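Local atomic coordinates of endolysin (Clostridium phage phictp1, PDB entry 5A6S), a protein that probably anchors a phage cell-wall-degrading enzyme to the wall of its clostridial host, being the truncated cell-wall-binding domain of an endolysin. Residues Met1-Val6 / Asn41-Gly46; Val5-Gly10 / Cys25-Asn30; Gln13-Tyr18 / Thr67-Val72. The protein carries 1 engineered substitution. All blocks are in the same frame, centred on the assembly; numbering follows the deposited sequence.

In the fold
Strand 3-7 leads the chain and takes part in the first two contacts. From it the chain passes through helix 11-23 and returns in strand 27-29, where interaction 2 closes the short loop of the beta-alpha-beta unit. It then wanders on to strand 41-45, which pairs with the other edge of strand 3-7 in interaction 1, so this wider loop encloses the shorter one and both start from the same strand. Interaction 3 crosses both: residues 13-18 lie within the two loops, while residues 67-72 come near the C terminus. It sets helix 65-77 beside helix 11-23 on the sheet face of V5 and Y43, with V45 touching both helices.

Interaction 1. Residues Met1-Val6 / Asn41-Gly46; sequences MENLVV and NVYAVG. Engineered in segment 1-6: M1 (natural residue Val).
Strands 3-6 and 41-45 run parallel, their axes 4.6 Å apart at closest approach and inclined by 22°, with N3 beside N41, L4 beside V42, V5 beside Y43 and V6 beside A44. L4 and V6 do the knitting from the first strand, each using both its N and its O. L4 N donates to N41 O and L4 O accepts from Y43 N; two residues on, V6 N reaches Y43 O at 2.9 Å, the straightest bond of the ladder (168° at the hydrogen), and V6 O takes V45 N. At the start of the pairing N41 N meets E2 O at 3.0 Å along a more bent path, from above the carbonyl plane. Y43 O carries a second load, since V5 CA points its hydrogen at it from 3.4 Å.

On the face of V5 and Y43, V45 CG2 meets V5 CG1 obliquely at 3.8 Å, while V5 CG2 lies 4.2 Å from Y43 CB. In Y43, CG beside its own backbone N (chi1 -73°) brings the ring alongside the first strand, with L4 O at its edge, near the ring plane; the hydroxyl far out is hydrogen-bonded to Y75 OH. A15 of helix 11-23 and V72 of helix 65-77 pack on V45 here. On the opposite face, with L4, V6 CG2 sits 4.1 Å from V42 CG1, with Y36 on V6 and F34 on L4.

The polar work between the buried residues is thus done by the backbone, which fixes the register, and their side chains add apolar contact on both faces.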
loop_
_atom_site.group_PDB
_atom_site.type_symbol
_atom_site.label_atom_id
_atom_site.label_comp_id
_atom_site.label_asym_id
_atom_site.label_seq_id
_atom_site.Cartn_x
_atom_site.Cartn_y
_atom_site.Cartn_z
ATOM N N MET B 1 20.361 10.635 -8.595
ATOM C CA MET B 1 19.336 9.586 -8.720
ATOM C C MET B 1 18.324 10.096 -9.710
ATOM O O MET B 1 17.892 11.248 -9.632
ATOM C CB MET B 1 18.705 9.357 -7.325
ATOM C CG MET B 1 17.622 8.291 -7.174
ATOM S SD MET B 1 16.851 8.307 -5.486
ATOM C CE MET B 1 18.117 7.754 -4.327
ATOM N N GLU B 2 17.860 9.223 -10.604
ATOM C CA GLU B 2 16.972 9.663 -11.654
ATOM C C GLU B 2 15.545 9.939 -11.146
ATOM O O GLU B 2 14.895 10.876 -11.627
ATOM C CB GLU B 2 16.890 8.584 -12.728
ATOM C CG GLU B 2 15.950 8.911 -13.873
ATOM C CD GLU B 2 16.564 9.851 -14.902
ATOM O OE1 GLU B 2 17.738 10.243 -14.699
ATOM O OE2 GLU B 2 15.882 10.151 -15.908
ATOM N N ASN B 3 15.042 9.080 -10.244
ATOM C CA ASN B 3 13.637 9.215 -9.796
ATOM C C ASN B 3 13.523 8.879 -8.334
ATOM O O ASN B 3 14.191 7.935 -7.837
ATOM C CB ASN B 3 12.707 8.267 -10.569
ATOM C CG ASN B 3 12.590 8.562 -12.050
ATOM O OD1 ASN B 3 12.073 9.600 -12.497
ATOM N ND2 ASN B 3 12.980 7.563 -12.852
ATOM N N LEU B 4 12.627 9.588 -7.650
ATOM C CA LEU B 4 12.276 9.310 -6.271
ATOM C C LEU B 4 10.802 9.689 -6.039
ATOM O O LEU B 4 10.317 10.686 -6.580
ATOM C CB LEU B 4 13.172 10.148 -5.350
ATOM C CG LEU B 4 13.061 10.024 -3.873
ATOM C CD1 LEU B 4 13.360 8.628 -3.373
ATOM C CD2 LEU B 4 14.021 11.002 -3.212
ATOM N N VAL B 5 10.106 8.871 -5.232
ATOM C CA VAL B 5 8.730 9.098 -4.879
ATOM C C VAL B 5 8.592 9.336 -3.387
ATOM O O VAL B 5 8.925 8.514 -2.555
ATOM C CB VAL B 5 7.842 7.937 -5.330
ATOM C CG1 VAL B 5 6.380 8.310 -5.166
ATOM C CG2 VAL B 5 8.120 7.579 -6.782
ATOM N N VAL B 6 7.999 10.480 -3.067
ATOM C CA VAL B 6 7.716 10.940 -1.699
ATOM C C VAL B 6 6.220 10.783 -1.385
ATOM O O VAL B 6 5.332 11.050 -2.223
ATOM C CB VAL B 6 8.058 12.454 -1.501
ATOM C CG1 VAL B 6 8.100 12.818 -0.018
ATOM C CG2 VAL B 6 9.390 12.792 -2.096
ATOM N N ASN B 41 14.122 13.689 -10.993
ATOM C CA ASN B 41 12.655 13.725 -10.939
ATOM C C ASN B 41 12.166 13.326 -9.541
ATOM O O ASN B 41 12.336 12.183 -9.065
ATOM C CB ASN B 41 12.008 12.823 -12.009
ATOM C CG ASN B 41 12.567 13.041 -13.423
ATOM O OD1 ASN B 41 13.319 12.219 -13.939
ATOM N ND2 ASN B 41 12.166 14.103 -14.057
ATOM N N VAL B 42 11.587 14.298 -8.849
ATOM C CA VAL B 42 10.997 14.107 -7.529
ATOM C C VAL B 42 9.464 14.129 -7.670
ATOM O O VAL B 42 8.854 15.152 -7.984
ATOM C CB VAL B 42 11.414 15.224 -6.588
ATOM C CG1 VAL B 42 10.675 15.089 -5.264
ATOM C CG2 VAL B 42 12.915 15.123 -6.388
ATOM N N TYR B 43 8.875 12.957 -7.541
ATOM C CA TYR B 43 7.456 12.789 -7.600
ATOM C C TYR B 43 6.948 12.803 -6.175
ATOM O O TYR B 43 7.591 12.277 -5.251
ATOM C CB TYR B 43 7.135 11.449 -8.220
ATOM C CG TYR B 43 7.367 11.330 -9.664
ATOM C CD1 TYR B 43 8.616 10.999 -10.153
ATOM C CD2 TYR B 43 6.348 11.543 -10.568
ATOM C CE1 TYR B 43 8.814 10.829 -11.499
ATOM C CE2 TYR B 43 6.552 11.379 -11.916
ATOM C CZ TYR B 43 7.802 11.012 -12.355
ATOM O OH TYR B 43 8.028 10.877 -13.661
ATOM N N ALA B 44 5.815 13.463 -5.993
ATOM C CA ALA B 44 5.076 13.390 -4.734
ATOM C C ALA B 44 3.734 12.794 -5.024
ATOM O O ALA B 44 3.117 13.148 -6.024
ATOM C CB ALA B 44 4.844 14.774 -4.149
ATOM N N VAL B 45 3.222 12.001 -4.063
ATOM C CA VAL B 45 1.954 11.352 -4.203
ATOM C C VAL B 45 1.013 11.744 -3.033
ATOM O O VAL B 45 1.302 11.460 -1.868
ATOM C CB VAL B 45 2.075 9.807 -4.342
ATOM C CG1 VAL B 45 0.687 9.173 -4.320
ATOM C CG2 VAL B 45 2.741 9.441 -5.673
ATOM N N GLY B 46 -0.124 12.349 -3.390
ATOM C CA GLY B 46 -1.094 12.748 -2.420
ATOM C C GLY B 46 -0.845 14.147 -1.877
ATOM O O GLY B 46 0.282 14.587 -1.810
#

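Interaction 2. Residues Val5-Gly10 / Cys25-Asn30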
loop_
_atom_site.group_PDB
_atom_site.type_symbol
_atom_site.label_atom_id
_atom_site.label_comp_id
_atom_site.label_asym_id
_atom_site.label_seq_id
_atom_site.Cartn_x
_atom_site.Cartn_y
_atom_site.Cartn_z
ATOM N N VAL B 5 10.106 8.871 -5.232
ATOM C CA VAL B 5 8.730 9.098 -4.879
ATOM C C VAL B 5 8.592 9.336 -3.387
ATOM O O VAL B 5 8.925 8.514 -2.555
ATOM C CB VAL B 5 7.842 7.937 -5.330
ATOM C CG1 VAL B 5 6.380 8.310 -5.166
ATOM C CG2 VAL B 5 8.120 7.579 -6.782
ATOM N N VAL B 6 7.999 10.480 -3.067
ATOM C CA VAL B 6 7.716 10.940 -1.699
ATOM C C VAL B 6 6.220 10.783 -1.385
ATOM O O VAL B 6 5.332 11.050 -2.223
ATOM C CB VAL B 6 8.058 12.454 -1.501
ATOM C CG1 VAL B 6 8.100 12.818 -0.018
ATOM C CG2 VAL B 6 9.390 12.792 -2.096
ATOM N N TYR B 7 5.966 10.321 -0.188
ATOM C CA TYR B 7 4.621 10.120 0.359
ATOM C C TYR B 7 4.600 10.623 1.811
ATOM O O TYR B 7 5.625 10.634 2.480
ATOM C CB TYR B 7 4.250 8.644 0.297
ATOM C CG TYR B 7 5.150 7.807 1.113
ATOM C CD1 TYR B 7 4.899 7.583 2.448
ATOM C CD2 TYR B 7 6.326 7.288 0.587
ATOM C CE1 TYR B 7 5.741 6.814 3.183
ATOM C CE2 TYR B 7 7.173 6.533 1.326
ATOM C CZ TYR B 7 6.908 6.293 2.603
ATOM O OH TYR B 7 7.769 5.573 3.332
ATOM N N ASN B 8 3.410 11.013 2.274
ATOM C CA ASN B 8 3.164 11.161 3.707
ATOM C C ASN B 8 2.603 9.857 4.300
ATOM O O ASN B 8 1.954 9.072 3.588
ATOM C CB ASN B 8 2.159 12.314 3.917
ATOM C CG ASN B 8 2.713 13.640 3.437
ATOM O OD1 ASN B 8 3.586 14.251 4.082
ATOM N ND2 ASN B 8 2.244 14.067 2.323
ATOM N N ASP B 9 2.877 9.611 5.571
ATOM C CA ASP B 9 2.300 8.469 6.308
ATOM C C ASP B 9 0.869 8.235 5.901
ATOM O O ASP B 9 0.060 9.179 5.864
ATOM C CB ASP B 9 2.206 8.806 7.788
ATOM C CG ASP B 9 3.470 8.635 8.556
ATOM O OD1 ASP B 9 4.467 8.002 8.141
ATOM O OD2 ASP B 9 3.428 9.127 9.706
ATOM N N GLY B 10 0.485 6.998 5.721
ATOM C CA GLY B 10 -0.914 6.674 5.556
ATOM C C GLY B 10 -1.199 6.074 4.183
ATOM O O GLY B 10 -0.294 5.419 3.550
ATOM N N CYS B 25 12.147 2.685 -8.781
ATOM C CA CYS B 25 12.937 3.611 -8.043
ATOM C C CYS B 25 12.668 3.519 -6.526
ATOM O O CYS B 25 11.808 2.769 -6.112
ATOM C CB CYS B 25 12.593 4.978 -8.576
ATOM S SG CYS B 25 10.992 5.685 -8.130
ATOM N N PRO B 26 13.375 4.316 -5.718
ATOM C CA PRO B 26 13.023 4.291 -4.293
ATOM C C PRO B 26 11.797 5.154 -3.931
ATOM O O PRO B 26 11.377 6.009 -4.695
ATOM C CB PRO B 26 14.251 4.854 -3.605
ATOM C CG PRO B 26 15.339 4.846 -4.640
ATOM C CD PRO B 26 14.634 5.040 -5.949
ATOM N N THR B 27 11.325 4.977 -2.693
ATOM C CA THR B 27 10.329 5.913 -2.091
ATOM C C THR B 27 10.963 6.476 -0.864
ATOM O O THR B 27 11.872 5.905 -0.290
ATOM C CB THR B 27 9.052 5.178 -1.636
ATOM O OG1 THR B 27 9.379 4.202 -0.627
ATOM C CG2 THR B 27 8.366 4.490 -2.862
ATOM N N ILE B 28 10.452 7.617 -0.420
ATOM C CA ILE B 28 10.894 8.142 0.832
ATOM C C ILE B 28 9.687 8.782 1.544
ATOM O O ILE B 28 8.855 9.465 0.906
ATOM C CB ILE B 28 12.054 9.168 0.630
ATOM C CG1 ILE B 28 12.605 9.643 1.970
ATOM C CG2 ILE B 28 11.513 10.287 -0.215
ATOM C CD1 ILE B 28 13.979 10.373 1.982
ATOM N N ASN B 29 9.630 8.543 2.849
ATOM C CA ASN B 29 8.683 9.193 3.751
ATOM C C ASN B 29 9.057 10.691 3.859
ATOM O O ASN B 29 10.167 11.001 4.218
ATOM C CB ASN B 29 8.674 8.535 5.098
ATOM C CG ASN B 29 7.456 8.951 5.953
ATOM O OD1 ASN B 29 7.105 10.170 6.062
ATOM N ND2 ASN B 29 6.835 7.959 6.558
ATOM N N ASN B 30 8.135 11.535 3.444
ATOM C CA ASN B 30 8.185 13.003 3.623
ATOM C C ASN B 30 8.626 13.525 4.982
ATOM O O ASN B 30 9.196 14.607 5.027
ATOM C CB ASN B 30 6.822 13.640 3.288
ATOM C CG ASN B 30 6.923 15.176 2.921
ATOM O OD1 ASN B 30 7.933 15.700 2.415
ATOM N ND2 ASN B 30 5.833 15.862 3.146
HETATM O O HOH W 1 10.066 4.589 2.413
HETATM O O HOH W 2 7.043 4.916 6.109
HETATM O O HOH W 3 4.829 11.269 6.881
#
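N29 grips the end of strand 3-7 and the loop that follows. Its CA lies over one face of the Y7 ring, 3.9 Å from the ring centroid, in a CH-pi contact, and its amide reaches past the ring to D9. There N29 ND2 gives a nearly straight bond (164°) to D9 OD1 at 2.8 Å. D9 OD1 lies in the plane of the N29 amide, ND2 comes to it from above the carboxylate plane, and the two planes are nearly perpendicular. Beside it N30 ND2 donates to N8 OD1 at 2.9 Å, the side chains running alongside each other, and makes a further bond to Q51 O.

Apolar contacts follow behind: V6 CG1 touches N30 CB at 3.6 Å, V6 CG2 lies alongside I28 CG2 at 3.8 Å, and V5 CG2 meets C25 SG.

What puts the Y7 ring under N29 is its first torsion, with CG in the crowded position between backbone N and carbonyl carbon (chi1 62°). Two waters then hold the hydroxyl: one links Y7 OH to T27 OG1, the other accepts from N29 ND2. A third joins D9 N to N29 OD1, which also takes A31 N, so both ends of the N29 amide are fixed. T27 OG1 is hydrogen-bonded to E17 OE2 of helix 11-23.

Beneath all this runs the backbone ladder, from V5 N on P26 O, through I28 N on V5 O and Y7 N on I28 O, to N30 N on Y7 O at 2.8 Å. Two neighbouring parallel strands joined through helix 11-23 make the classic beta-alpha-beta unit of alpha/beta folds.

Interaction 3. Residues Gln13-Tyr18 / Thr67-Val72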
loop_
_atom_site.group_PDB
_atom_site.type_symbol
_atom_site.label_atom_id
_atom_site.label_comp_id
_atom_site.label_asym_id
_atom_site.label_seq_id
_atom_site.Cartn_x
_atom_site.Cartn_y
_atom_site.Cartn_z
ATOM N N GLN B 13 1.102 6.244 0.803
ATOM C CA GLN B 13 2.273 5.375 0.714
ATOM C C GLN B 13 1.958 4.193 -0.261
ATOM O O GLN B 13 2.826 3.807 -1.066
ATOM C CB GLN B 13 2.760 4.917 2.006
ATOM C CG GLN B 13 4.035 4.033 1.837
ATOM C CD GLN B 13 4.629 3.523 3.105
ATOM O OE1 GLN B 13 4.027 3.551 4.141
ATOM N NE2 GLN B 13 5.804 2.980 2.998
ATOM N N ARG B 14 0.721 3.713 -0.239
ATOM C CA ARG B 14 0.293 2.559 -1.087
ATOM C C ARG B 14 0.446 2.942 -2.528
ATOM O O ARG B 14 1.064 2.207 -3.308
ATOM C CB ARG B 14 -1.149 2.230 -0.828
ATOM C CG ARG B 14 -1.458 1.860 0.642
ATOM C CD ARG B 14 -2.964 1.924 0.826
ATOM N NE ARG B 14 -3.334 1.947 2.256
ATOM C CZ ARG B 14 -4.563 2.259 2.677
ATOM N NH1 ARG B 14 -5.513 2.500 1.803
ATOM N NH2 ARG B 14 -4.857 2.269 3.969
ATOM N N ALA B 15 -0.097 4.113 -2.870
ATOM C CA ALA B 15 -0.015 4.634 -4.195
ATOM C C ALA B 15 1.416 4.936 -4.593
ATOM O O ALA B 15 1.783 4.649 -5.751
ATOM C CB ALA B 15 -0.896 5.861 -4.375
ATOM N N ALA B 16 2.207 5.457 -3.656
ATOM C CA ALA B 16 3.592 5.867 -3.968
ATOM C C ALA B 16 4.363 4.583 -4.356
ATOM O O ALA B 16 5.154 4.618 -5.302
ATOM C CB ALA B 16 4.254 6.554 -2.815
ATOM N N GLU B 17 4.140 3.486 -3.632
ATOM C CA GLU B 17 4.805 2.230 -3.940
ATOM C C GLU B 17 4.465 1.650 -5.330
ATOM O O GLU B 17 5.368 1.132 -5.947
ATOM C CB GLU B 17 4.629 1.153 -2.807
ATOM C CG GLU B 17 5.111 1.471 -1.395
ATOM C CD GLU B 17 6.628 1.695 -1.193
ATOM O OE1 GLU B 17 7.388 1.363 -2.143
ATOM O OE2 GLU B 17 7.092 2.274 -0.131
ATOM N N TYR B 18 3.220 1.721 -5.826
ATOM C CA TYR B 18 2.918 1.368 -7.187
ATOM C C TYR B 18 3.668 2.252 -8.187
ATOM O O TYR B 18 4.209 1.752 -9.165
ATOM C CB TYR B 18 1.414 1.515 -7.478
ATOM C CG TYR B 18 0.541 0.395 -6.874
ATOM C CD1 TYR B 18 0.603 -0.899 -7.369
ATOM C CD2 TYR B 18 -0.408 0.669 -5.929
ATOM C CE1 TYR B 18 -0.151 -1.941 -6.810
ATOM C CE2 TYR B 18 -1.209 -0.332 -5.408
ATOM C CZ TYR B 18 -1.068 -1.647 -5.841
ATOM O OH TYR B 18 -1.887 -2.582 -5.340
ATOM N N THR B 67 -8.988 8.626 -5.335
ATOM C CA THR B 67 -8.722 9.316 -6.601
ATOM C C THR B 67 -7.195 9.556 -6.726
ATOM O O THR B 67 -6.715 9.645 -7.825
ATOM C CB THR B 67 -9.550 10.637 -6.742
ATOM O OG1 THR B 67 -9.282 11.476 -5.623
ATOM C CG2 THR B 67 -11.001 10.403 -6.798
ATOM N N THR B 68 -6.458 9.685 -5.630
ATOM C CA THR B 68 -5.002 9.757 -5.685
ATOM C C THR B 68 -4.490 8.471 -6.308
ATOM O O THR B 68 -3.687 8.494 -7.218
ATOM C CB THR B 68 -4.424 9.993 -4.313
ATOM O OG1 THR B 68 -4.713 11.371 -3.894
ATOM C CG2 THR B 68 -2.975 9.771 -4.316
ATOM N N MET B 69 -5.045 7.345 -5.877
ATOM C CA MET B 69 -4.591 6.063 -6.446
ATOM C C MET B 69 -4.933 5.987 -7.903
ATOM O O MET B 69 -4.108 5.483 -8.701
ATOM C CB MET B 69 -5.170 4.887 -5.678
ATOM C CG MET B 69 -4.575 3.517 -6.150
ATOM S SD MET B 69 -2.886 3.245 -5.678
ATOM C CE MET B 69 -2.123 3.404 -7.289
ATOM N N GLN B 70 -6.137 6.421 -8.297
ATOM C CA GLN B 70 -6.530 6.396 -9.702
ATOM C C GLN B 70 -5.597 7.245 -10.553
ATOM O O GLN B 70 -5.227 6.873 -11.650
ATOM C CB GLN B 70 -8.010 6.811 -9.899
ATOM C CG GLN B 70 -8.542 6.601 -11.316
ATOM C CD GLN B 70 -8.473 5.153 -11.756
ATOM O OE1 GLN B 70 -7.697 4.739 -12.650
ATOM N NE2 GLN B 70 -9.324 4.384 -11.188
ATOM N N ALA B 71 -5.296 8.425 -10.084
ATOM C CA ALA B 71 -4.387 9.308 -10.811
ATOM C C ALA B 71 -2.991 8.666 -10.969
ATOM O O ALA B 71 -2.332 8.855 -11.972
ATOM C CB ALA B 71 -4.285 10.609 -10.041
ATOM N N VAL B 72 -2.500 7.973 -9.941
ATOM C CA VAL B 72 -1.245 7.259 -10.079
ATOM C C VAL B 72 -1.377 6.106 -11.098
ATOM O O VAL B 72 -0.509 5.962 -11.964
ATOM C CB VAL B 72 -0.711 6.751 -8.749
ATOM C CG1 VAL B 72 0.325 5.649 -8.937
ATOM C CG2 VAL B 72 -0.156 7.863 -7.907
#
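M69 reaches across from helix 67-72 and lays its thioether against A15, on CA and CB alike. Its CG is anti to the backbone N, and bends at chi2 and at chi3 (-109°, away from a staggered position) fold the chain so that SD rests 3.5 Å from A15 CA and equally close to A15 CB. The methyl end then continues to the tyrosine one turn later: M69 CE touches Y18 CD2 at 3.5 Å. The two side chains cross at about a right angle, and SD is 4.7 Å from the centroid of the Y18 ring, 65° off the ring normal, an oblique Met-aromatic contact.

V72 comes in one turn further along, its CG1 against A15 O at 3.6 Å and its CG2 4.1 Å from A15 CB. The sulfur and a valine methyl both bear on the small CB of A15; the axes of segments 13-18 and 67-72 pass 9.3 Å apart and nearly parallel, at 6°. Helices packed side by side on one face of a parallel sheet form an alpha/beta layer, and here the floor between them is V45 of strand 41-45, whose CG1 touches A15 CB, T68 CG2 and V72 CG2. T68 CG2 approaches A15 CB only loosely, its hydroxyl tied back to G62 N.

The pair also meets the second subunit: Y18 packs on M69 of that subunit and makes a cation-pi contact with its R14, and R14 makes the reciprocal cation-pi contact with Y18 of the second subunit and a salt bridge with its D21. Q70 OE1 is hydrogen-bonded to NE2 of Q70 of the second subunit.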